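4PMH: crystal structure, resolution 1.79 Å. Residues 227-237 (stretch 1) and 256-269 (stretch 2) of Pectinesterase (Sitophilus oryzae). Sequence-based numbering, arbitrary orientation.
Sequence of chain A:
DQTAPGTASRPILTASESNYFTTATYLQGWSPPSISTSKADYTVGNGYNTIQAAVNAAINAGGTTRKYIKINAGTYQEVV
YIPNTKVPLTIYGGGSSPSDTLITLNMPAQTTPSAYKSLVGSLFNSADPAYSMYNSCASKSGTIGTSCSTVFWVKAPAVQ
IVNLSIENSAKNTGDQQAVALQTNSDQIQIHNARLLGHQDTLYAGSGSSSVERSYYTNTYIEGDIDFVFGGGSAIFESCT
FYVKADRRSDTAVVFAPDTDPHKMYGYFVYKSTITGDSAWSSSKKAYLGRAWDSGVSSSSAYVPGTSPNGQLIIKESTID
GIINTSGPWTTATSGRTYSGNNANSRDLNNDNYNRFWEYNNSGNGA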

# COMPACT_ATOMS: atom_id res chain seq x y z
N PHE A 227 -4.13 6.53 1.77
CA PHE A 227 -4.42 5.09 1.93
C PHE A 227 -3.58 4.15 1.09
O PHE A 227 -3.68 2.91 1.21
CB PHE A 227 -5.94 4.79 1.89
CG PHE A 227 -6.62 4.96 0.57
CD1 PHE A 227 -7.28 6.16 0.25
CD2 PHE A 227 -6.72 3.89 -0.32
CE1 PHE A 227 -7.98 6.28 -0.95
CE2 PHE A 227 -7.41 4.02 -1.50
CZ PHE A 227 -8.06 5.20 -1.81
N VAL A 228 -2.70 4.73 0.27
CA VAL A 228 -1.60 3.97 -0.34
C VAL A 228 -0.38 4.86 -0.16
O VAL A 228 -0.26 5.89 -0.84
CB VAL A 228 -1.82 3.65 -1.83
CG1 VAL A 228 -0.63 2.87 -2.41
CG2 VAL A 228 -3.11 2.87 -2.03
N PHE A 229 0.51 4.45 0.74
CA PHE A 229 1.60 5.30 1.17
C PHE A 229 2.87 4.51 1.43
O PHE A 229 2.83 3.30 1.71
CB PHE A 229 1.17 6.09 2.42
CG PHE A 229 1.26 5.30 3.72
CD1 PHE A 229 0.28 4.37 4.05
CD2 PHE A 229 2.30 5.51 4.61
CE1 PHE A 229 0.35 3.64 5.22
CE2 PHE A 229 2.37 4.79 5.81
CZ PHE A 229 1.39 3.85 6.11
N GLY A 230 4.01 5.18 1.29
CA GLY A 230 5.31 4.55 1.47
C GLY A 230 6.26 4.69 0.30
O GLY A 230 6.02 5.47 -0.64
N GLY A 231 7.33 3.90 0.34
CA GLY A 231 8.48 4.13 -0.51
C GLY A 231 8.92 3.01 -1.44
O GLY A 231 10.02 3.07 -1.99
N GLY A 232 8.09 2.01 -1.64
CA GLY A 232 8.48 0.87 -2.46
C GLY A 232 8.38 1.19 -3.94
O GLY A 232 7.86 2.24 -4.34
N SER A 233 8.92 0.29 -4.76
CA SER A 233 8.60 0.25 -6.17
C SER A 233 7.39 -0.63 -6.30
O SER A 233 7.51 -1.85 -6.31
CB SER A 233 9.76 -0.33 -6.98
OG SER A 233 10.86 0.55 -7.02
N ALA A 234 6.21 -0.02 -6.39
CA ALA A 234 4.95 -0.79 -6.33
C ALA A 234 4.14 -0.58 -7.60
O ALA A 234 3.85 0.56 -7.97
CB ALA A 234 4.14 -0.40 -5.11
N ILE A 235 3.80 -1.69 -8.25
CA ILE A 235 3.02 -1.70 -9.48
C ILE A 235 1.60 -2.15 -9.14
O ILE A 235 1.41 -3.15 -8.45
CB ILE A 235 3.63 -2.69 -10.49
CG1 ILE A 235 5.02 -2.19 -10.88
CG2 ILE A 235 2.73 -2.89 -11.69
CD1 ILE A 235 5.91 -3.28 -11.46
N PHE A 236 0.61 -1.40 -9.63
CA PHE A 236 -0.80 -1.71 -9.42
C PHE A 236 -1.43 -1.85 -10.79
O PHE A 236 -1.62 -0.85 -11.47
CB PHE A 236 -1.49 -0.57 -8.67
CG PHE A 236 -0.95 -0.34 -7.30
CD1 PHE A 236 -1.50 -1.00 -6.20
CD2 PHE A 236 0.11 0.53 -7.09
CE1 PHE A 236 -1.00 -0.78 -4.93
CE2 PHE A 236 0.61 0.75 -5.82
CZ PHE A 236 0.05 0.09 -4.74
N GLU A 237 -1.71 -3.08 -11.20
CA GLU A 237 -2.26 -3.34 -12.53
C GLU A 237 -3.65 -3.95 -12.38
O GLU A 237 -3.83 -4.94 -11.65
CB GLU A 237 -1.33 -4.28 -13.33
CG GLU A 237 -1.89 -4.65 -14.68
CD GLU A 237 -0.95 -5.51 -15.53
OE1 GLU A 237 0.07 -6.02 -15.03
OE2 GLU A 237 -1.27 -5.67 -16.74
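Stretch 2 (256-269) APDTDPHKMYGYFV

Stretch 2 runs alongside stretch 1 in the same direction, pairing with it twice in parallel and bulging between. First, Phe-229 faces Ala-256 and Gly-230 faces Pro-257; Ala-256 N bonds Val-228 O at 2.8 Å, and Asp-258 N reaches Gly-230 O at 2.9 Å. The chain then leaves through a loop with a type I turn from Asp-260 to Lys-263, and returns so that strand 267-269 lies 7° from strand 233-237, their axes 4.8 Å apart. Here Phe-268 N donates to Ala-234 O at 2.9 Å, and Phe-236 N donates to Phe-268 O at 2.7 Å.

The main bump is Tyr-267, chi1 m, whose ring fits into a hollow bordered by Val-228, the backbone of Phe-229, Gly-230 and Gly-232, and the small side chain of Ala-234, with its edge toward Phe-229 C. Its CD1 packs 3.6 Å from Ala-234 CB, its CE2 4.0 Å from Val-228 CG1, and its OH stands 3.0 Å from Phe-229 C. Gly-230 keeps that space open: a CB there would come tight against the hydroxyl, and its backbone angles alone call for glycine. At Gly-231 a CB would clash with Asp-258 OD1. Across the gap between the pairings, Lys-263 extends its NZ to Gly-231 O at 2.9 Å, while Ser-233 OG donates to Tyr-265 O at 2.6 Å. On the sheet face opposite Tyr-267, Ile-235 CG2 meets the Phe-268 ring edge, 4.3 Å from CD2.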

# COMPACT_ATOMS: atom_id res chain seq x y z
N ALA A 256 0.25 8.65 -1.06
CA ALA A 256 1.23 9.44 -0.32
C ALA A 256 2.59 8.74 -0.35
O ALA A 256 3.04 8.20 0.64
CB ALA A 256 0.78 9.70 1.12
N PRO A 257 3.28 8.79 -1.51
CA PRO A 257 4.62 8.19 -1.59
C PRO A 257 5.73 9.01 -0.95
O PRO A 257 5.70 10.25 -1.00
CB PRO A 257 4.86 8.05 -3.11
CG PRO A 257 3.76 8.78 -3.78
CD PRO A 257 2.92 9.49 -2.75
N ASP A 258 6.68 8.31 -0.31
CA ASP A 258 7.90 8.94 0.22
C ASP A 258 9.13 8.37 -0.48
O ASP A 258 10.22 8.26 0.08
CB ASP A 258 7.97 8.81 1.76
CG ASP A 258 8.37 7.42 2.25
OD1 ASP A 258 8.10 6.40 1.58
OD2 ASP A 258 8.90 7.37 3.39
N THR A 259 8.94 8.04 -1.76
CA THR A 259 9.99 7.52 -2.60
C THR A 259 11.29 8.30 -2.46
O THR A 259 11.31 9.53 -2.56
CB THR A 259 9.58 7.59 -4.08
OG1 THR A 259 8.19 7.25 -4.22
CG2 THR A 259 10.45 6.66 -4.89
N ASP A 260 12.37 7.57 -2.22
CA ASP A 260 13.72 8.14 -2.18
C ASP A 260 14.02 8.90 -3.50
O ASP A 260 13.73 8.38 -4.57
CB ASP A 260 14.75 7.02 -1.95
CG ASP A 260 16.17 7.54 -1.69
OD1 ASP A 260 16.83 8.02 -2.65
OD2 ASP A 260 16.65 7.42 -0.54
N PRO A 261 14.61 10.13 -3.40
CA PRO A 261 14.91 10.96 -4.59
C PRO A 261 15.81 10.29 -5.63
O PRO A 261 15.73 10.61 -6.80
CB PRO A 261 15.59 12.20 -4.00
CG PRO A 261 16.02 11.79 -2.63
CD PRO A 261 14.96 10.85 -2.16
N HIS A 262 16.62 9.33 -5.20
CA HIS A 262 17.51 8.62 -6.10
C HIS A 262 16.85 7.39 -6.69
O HIS A 262 17.42 6.72 -7.55
CB HIS A 262 18.81 8.28 -5.36
CG HIS A 262 19.45 9.48 -4.74
ND1 HIS A 262 20.49 10.16 -5.34
CD2 HIS A 262 19.15 10.17 -3.61
CE1 HIS A 262 20.82 11.20 -4.59
NE2 HIS A 262 20.02 11.23 -3.54
N LYS A 263 15.63 7.10 -6.24
CA LYS A 263 14.85 5.98 -6.78
C LYS A 263 13.99 6.50 -7.94
O LYS A 263 13.16 7.38 -7.75
CB LYS A 263 13.98 5.35 -5.67
CG LYS A 263 13.47 3.95 -5.99
CD LYS A 263 12.55 3.38 -4.90
CE LYS A 263 13.30 2.74 -3.75
NZ LYS A 263 12.46 1.79 -2.96
N MET A 264 14.20 5.91 -9.12
CA MET A 264 13.44 6.25 -10.31
C MET A 264 11.99 5.77 -10.25
O MET A 264 11.08 6.44 -10.73
CB MET A 264 14.11 5.58 -11.53
CG MET A 264 14.68 6.50 -12.59
SD MET A 264 14.69 5.66 -14.20
CE MET A 264 13.64 6.73 -15.18
N TYR A 265 11.82 4.56 -9.73
CA TYR A 265 10.55 3.85 -9.77
C TYR A 265 9.88 3.82 -8.40
O TYR A 265 10.25 3.02 -7.54
CB TYR A 265 10.78 2.42 -10.29
CG TYR A 265 11.42 2.43 -11.66
CD1 TYR A 265 10.72 2.88 -12.75
CD2 TYR A 265 12.75 2.07 -11.84
CE1 TYR A 265 11.30 2.93 -14.02
CE2 TYR A 265 13.34 2.11 -13.09
CZ TYR A 265 12.61 2.54 -14.17
OH TYR A 265 13.18 2.60 -15.42
N GLY A 266 8.87 4.67 -8.24
CA GLY A 266 8.01 4.64 -7.06
C GLY A 266 6.77 3.83 -7.37
O GLY A 266 6.84 2.62 -7.58
N TYR A 267 5.63 4.51 -7.44
CA TYR A 267 4.34 3.85 -7.64
C TYR A 267 3.91 3.94 -9.12
O TYR A 267 4.01 4.99 -9.74
CB TYR A 267 3.30 4.45 -6.70
CG TYR A 267 3.48 4.17 -5.22
CD1 TYR A 267 4.30 3.14 -4.77
CD2 TYR A 267 2.77 4.92 -4.26
CE1 TYR A 267 4.42 2.85 -3.41
CE2 TYR A 267 2.89 4.64 -2.92
CZ TYR A 267 3.73 3.61 -2.49
OH TYR A 267 3.82 3.33 -1.16
N PHE A 268 3.47 2.82 -9.68
CA PHE A 268 2.96 2.75 -11.05
C PHE A 268 1.55 2.17 -11.02
O PHE A 268 1.34 1.00 -10.64
CB PHE A 268 3.87 1.88 -11.89
CG PHE A 268 3.54 1.87 -13.35
CD1 PHE A 268 3.51 3.03 -14.09
CD2 PHE A 268 3.30 0.68 -13.99
CE1 PHE A 268 3.22 2.99 -15.45
CE2 PHE A 268 3.03 0.63 -15.34
CZ PHE A 268 2.98 1.78 -16.07
N VAL A 269 0.59 3.01 -11.39
CA VAL A 269 -0.81 2.64 -11.47
C VAL A 269 -1.19 2.53 -12.95
O VAL A 269 -1.13 3.53 -13.68
CB VAL A 269 -1.68 3.68 -10.76
CG1 VAL A 269 -3.14 3.36 -10.94
CG2 VAL A 269 -1.32 3.78 -9.27
O HOH W 1 7.30 4.88 -3.43
O HOH W 2 12.12 4.81 -1.36
O HOH W 3 12.55 -0.04 -4.91